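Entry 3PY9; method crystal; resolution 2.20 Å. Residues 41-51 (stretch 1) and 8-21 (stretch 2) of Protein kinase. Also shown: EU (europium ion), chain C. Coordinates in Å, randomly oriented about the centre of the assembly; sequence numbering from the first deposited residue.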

# COMPACT_ATOMS: atom_id res chain seq x y z
N LYS A 41 5.26 -4.88 39.81
CA LYS A 41 6.22 -4.34 40.78
C LYS A 41 7.36 -5.30 41.16
O LYS A 41 8.48 -4.86 41.40
CB LYS A 41 5.44 -3.88 42.02
CG LYS A 41 6.21 -3.01 43.02
CD LYS A 41 5.24 -2.51 44.10
CE LYS A 41 5.93 -1.92 45.31
NZ LYS A 41 5.01 -1.91 46.49
N TYR A 42 7.09 -6.60 41.22
CA TYR A 42 8.09 -7.60 41.63
C TYR A 42 8.38 -8.67 40.57
O TYR A 42 7.46 -9.30 40.04
CB TYR A 42 7.69 -8.28 42.96
CG TYR A 42 7.57 -7.34 44.14
CD1 TYR A 42 8.64 -7.14 45.02
CD2 TYR A 42 6.38 -6.68 44.40
CE1 TYR A 42 8.53 -6.29 46.11
CE2 TYR A 42 6.26 -5.82 45.49
CZ TYR A 42 7.33 -5.63 46.33
OH TYR A 42 7.19 -4.79 47.40
N PRO A 43 9.67 -8.90 40.27
CA PRO A 43 10.11 -9.94 39.35
C PRO A 43 9.57 -11.31 39.79
O PRO A 43 9.51 -11.58 41.00
CB PRO A 43 11.63 -9.93 39.50
CG PRO A 43 11.95 -8.60 40.02
CD PRO A 43 10.81 -8.14 40.83
N GLU A 44 9.19 -12.22 38.81
CA GLU A 44 8.62 -13.54 39.13
C GLU A 44 9.47 -14.35 40.14
O GLU A 44 10.67 -14.49 40.02
CB GLU A 44 8.45 -14.38 37.86
CG GLU A 44 7.82 -15.76 38.12
CD GLU A 44 7.58 -16.56 36.86
OE1 GLU A 44 7.88 -16.06 35.75
OE2 GLU A 44 7.07 -17.70 36.98
N ASN A 45 8.76 -14.83 41.16
CA ASN A 45 9.21 -15.68 42.29
C ASN A 45 10.01 -14.98 43.37
O ASN A 45 11.04 -15.44 43.89
CB ASN A 45 9.94 -16.86 41.69
CG ASN A 45 9.21 -17.19 40.40
OD1 ASN A 45 8.27 -17.99 40.41
ND2 ASN A 45 9.64 -16.60 39.29
N GLU A 46 9.45 -13.83 43.67
CA GLU A 46 9.86 -12.91 44.70
C GLU A 46 8.58 -12.81 45.53
O GLU A 46 7.48 -12.82 44.98
CB GLU A 46 10.25 -11.50 44.17
CG GLU A 46 11.60 -11.40 43.49
CD GLU A 46 12.28 -10.03 43.60
OE1 GLU A 46 11.59 -8.98 43.59
OE2 GLU A 46 13.53 -10.02 43.69
N ILE A 47 8.70 -12.71 46.86
CA ILE A 47 7.56 -12.48 47.77
C ILE A 47 6.92 -11.10 47.52
O ILE A 47 7.60 -10.09 47.52
CB ILE A 47 7.96 -12.54 49.28
CG1 ILE A 47 8.72 -13.84 49.67
CG2 ILE A 47 6.76 -12.30 50.19
CD1 ILE A 47 8.15 -15.09 49.20
N ILE A 48 5.61 -11.10 47.35
CA ILE A 48 4.79 -9.92 47.05
C ILE A 48 4.19 -9.34 48.32
O ILE A 48 4.09 -8.12 48.48
CB ILE A 48 3.62 -10.38 46.13
CG1 ILE A 48 4.08 -10.55 44.69
CG2 ILE A 48 2.41 -9.48 46.20
CD1 ILE A 48 2.94 -11.01 43.81
N LYS A 49 3.80 -10.23 49.23
CA LYS A 49 2.92 -9.91 50.35
C LYS A 49 3.10 -11.02 51.38
O LYS A 49 3.41 -12.16 51.00
CB LYS A 49 1.46 -9.95 49.86
CG LYS A 49 0.40 -9.29 50.75
CD LYS A 49 0.17 -7.79 50.44
CE LYS A 49 1.31 -6.87 50.96
NZ LYS A 49 0.99 -5.40 50.90
N THR A 50 2.91 -10.71 52.66
CA THR A 50 2.81 -11.77 53.67
C THR A 50 1.59 -11.59 54.56
O THR A 50 1.06 -10.49 54.67
CB THR A 50 4.09 -11.95 54.54
OG1 THR A 50 4.31 -10.79 55.36
CG2 THR A 50 5.34 -12.26 53.67
N THR A 51 1.13 -12.68 55.15
CA THR A 51 0.13 -12.65 56.21
C THR A 51 0.61 -13.50 57.37
O THR A 51 0.80 -14.71 57.21
CB THR A 51 -1.25 -13.15 55.73
OG1 THR A 51 -1.62 -12.42 54.56
CG2 THR A 51 -2.29 -12.91 56.81
EU EU C . 6.55 -17.75 34.46
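Stretch 2 8-21: ETPDVIGKSVKEAE

A beta turn can dock on the start of a strand by pairing its own backbone with a single residue there, and the packing of ETPDVIGKSVKEAE on residues 41-51 is a compact example. Stretch 2 begins as an extended loop running antiparallel to the strand, reverses in a type II turn from V12 to K15, closed by K15 N to V12 O at 2.9 Å, and enters a helix at V17. G14 occupies the turn position with positive phi (76°), a conformation that by itself favours glycine.

Backbone pairing centres on I47, whose CA lies 4.8 Å from G14 CA. G14 N donates to I47 O at 2.8 Å, and I47 N donates to K15 O at 2.6 Å, so one residue of the strand uses both its polar backbone groups on the turn. The same K15 carbonyl receives a CA-H...O contact, with E46 CA 3.2 Å from K15 O.

Apolar packing extends this anchor. The I47 side chain points toward stretch 2 and bridges turn and helix: its CG2 lies 3.9 Å from V12 CG2 and 4.0 Å from I13 CD1, while its CD1 is 4.2 Å from V17 CG2 and its CG1 4.3 Å from A20 CB. Further along the strand, T50 CG2 approaches V12 CG2 at 3.5 Å. Before the strand, Y42 meets the turn obliquely, with its CZ 3.7 Å from I13 CG2 and its CD1 3.9 Å from G14 CA.

Water completes the contact at two places. One molecule donates to P10 O (2.7 Å) and T50 OG1 (2.8 Å); another accepts from V17 N and donates to N45 O, both at 3.0 Å, linking the first helical residue to the loop before the strand. The helix start is also capped within stretch 2, where E19 N donates to S16 OG at 3.2 Å.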

# COMPACT_ATOMS: atom_id res chain seq x y z
N GLU A 8 7.28 -10.62 66.47
CA GLU A 8 6.73 -9.82 65.32
C GLU A 8 7.14 -10.31 63.93
O GLU A 8 8.28 -10.73 63.72
CB GLU A 8 7.14 -8.37 65.46
CG GLU A 8 5.99 -7.48 65.31
CD GLU A 8 6.26 -6.12 65.86
OE1 GLU A 8 7.39 -5.63 65.69
OE2 GLU A 8 5.32 -5.53 66.44
N THR A 9 6.23 -10.20 62.98
CA THR A 9 6.47 -10.77 61.65
C THR A 9 7.63 -10.09 60.91
O THR A 9 7.58 -8.88 60.71
CB THR A 9 5.20 -10.76 60.81
OG1 THR A 9 4.17 -11.44 61.53
CG2 THR A 9 5.43 -11.44 59.46
N PRO A 10 8.66 -10.88 60.53
CA PRO A 10 9.83 -10.43 59.76
C PRO A 10 9.49 -10.02 58.32
O PRO A 10 8.50 -10.49 57.75
CB PRO A 10 10.75 -11.67 59.71
CG PRO A 10 10.16 -12.69 60.59
CD PRO A 10 8.73 -12.32 60.85
N ASP A 11 10.33 -9.16 57.74
CA ASP A 11 10.16 -8.67 56.38
C ASP A 11 10.87 -9.62 55.40
O ASP A 11 12.09 -9.84 55.50
CB ASP A 11 10.72 -7.24 56.26
CG ASP A 11 10.54 -6.63 54.87
OD1 ASP A 11 9.79 -7.15 54.02
OD2 ASP A 11 11.17 -5.59 54.61
N VAL A 12 10.10 -10.22 54.50
CA VAL A 12 10.67 -11.08 53.47
C VAL A 12 10.23 -10.62 52.08
O VAL A 12 10.44 -11.31 51.08
CB VAL A 12 10.30 -12.57 53.69
CG1 VAL A 12 10.73 -13.03 55.08
CG2 VAL A 12 8.78 -12.81 53.47
N ILE A 13 9.63 -9.43 52.03
CA ILE A 13 9.11 -8.87 50.79
C ILE A 13 10.26 -8.74 49.77
O ILE A 13 11.37 -8.37 50.13
CB ILE A 13 8.41 -7.50 51.05
CG1 ILE A 13 7.30 -7.64 52.12
CG2 ILE A 13 7.89 -6.86 49.75
CD1 ILE A 13 6.21 -8.66 51.81
N GLY A 14 9.98 -9.09 48.52
CA GLY A 14 11.00 -9.09 47.47
C GLY A 14 11.98 -10.26 47.51
O GLY A 14 12.79 -10.43 46.59
N LYS A 15 11.90 -11.07 48.57
CA LYS A 15 12.78 -12.23 48.73
C LYS A 15 12.22 -13.49 48.06
O LYS A 15 11.07 -13.51 47.62
CB LYS A 15 13.03 -12.50 50.22
CG LYS A 15 13.90 -11.46 50.90
CD LYS A 15 14.09 -11.76 52.36
CE LYS A 15 15.21 -10.94 52.97
NZ LYS A 15 15.14 -9.46 52.68
N SER A 16 13.05 -14.54 47.97
CA SER A 16 12.58 -15.86 47.51
C SER A 16 12.00 -16.71 48.67
O SER A 16 12.24 -16.44 49.85
CB SER A 16 13.72 -16.60 46.83
OG SER A 16 14.63 -17.06 47.81
N VAL A 17 11.25 -17.75 48.30
CA VAL A 17 10.66 -18.69 49.27
C VAL A 17 11.77 -19.38 50.06
O VAL A 17 11.66 -19.60 51.28
CB VAL A 17 9.76 -19.75 48.56
CG1 VAL A 17 9.46 -20.90 49.47
CG2 VAL A 17 8.46 -19.13 48.10
N LYS A 18 12.83 -19.74 49.33
CA LYS A 18 14.03 -20.35 49.87
C LYS A 18 14.55 -19.49 51.03
O LYS A 18 14.62 -19.96 52.17
CB LYS A 18 15.06 -20.49 48.73
CG LYS A 18 16.20 -21.49 48.99
CD LYS A 18 17.41 -21.21 48.08
CE LYS A 18 18.47 -22.31 48.18
NZ LYS A 18 19.15 -22.38 49.51
N GLU A 19 14.84 -18.21 50.76
CA GLU A 19 15.27 -17.27 51.80
C GLU A 19 14.20 -17.01 52.87
O GLU A 19 14.52 -16.99 54.07
CB GLU A 19 15.64 -15.91 51.22
CG GLU A 19 16.51 -15.85 49.99
CD GLU A 19 16.50 -14.44 49.43
OE1 GLU A 19 16.70 -13.50 50.24
OE2 GLU A 19 16.28 -14.24 48.21
N ALA A 20 12.95 -16.80 52.46
CA ALA A 20 11.88 -16.50 53.42
C ALA A 20 11.74 -17.55 54.53
O ALA A 20 11.61 -17.21 55.69
CB ALA A 20 10.54 -16.27 52.71
N GLU A 21 11.77 -18.84 54.16
CA GLU A 21 11.65 -19.91 55.16
C GLU A 21 12.84 -19.89 56.10
O GLU A 21 12.69 -20.02 57.33
CB GLU A 21 11.46 -21.29 54.51
CG GLU A 21 11.21 -22.39 55.54
CD GLU A 21 10.50 -23.61 54.98
OE1 GLU A 21 10.59 -23.85 53.74
OE2 GLU A 21 9.87 -24.32 55.79
O HOH W 1 6.90 -9.82 55.65
O HOH W 2 10.54 -18.00 45.43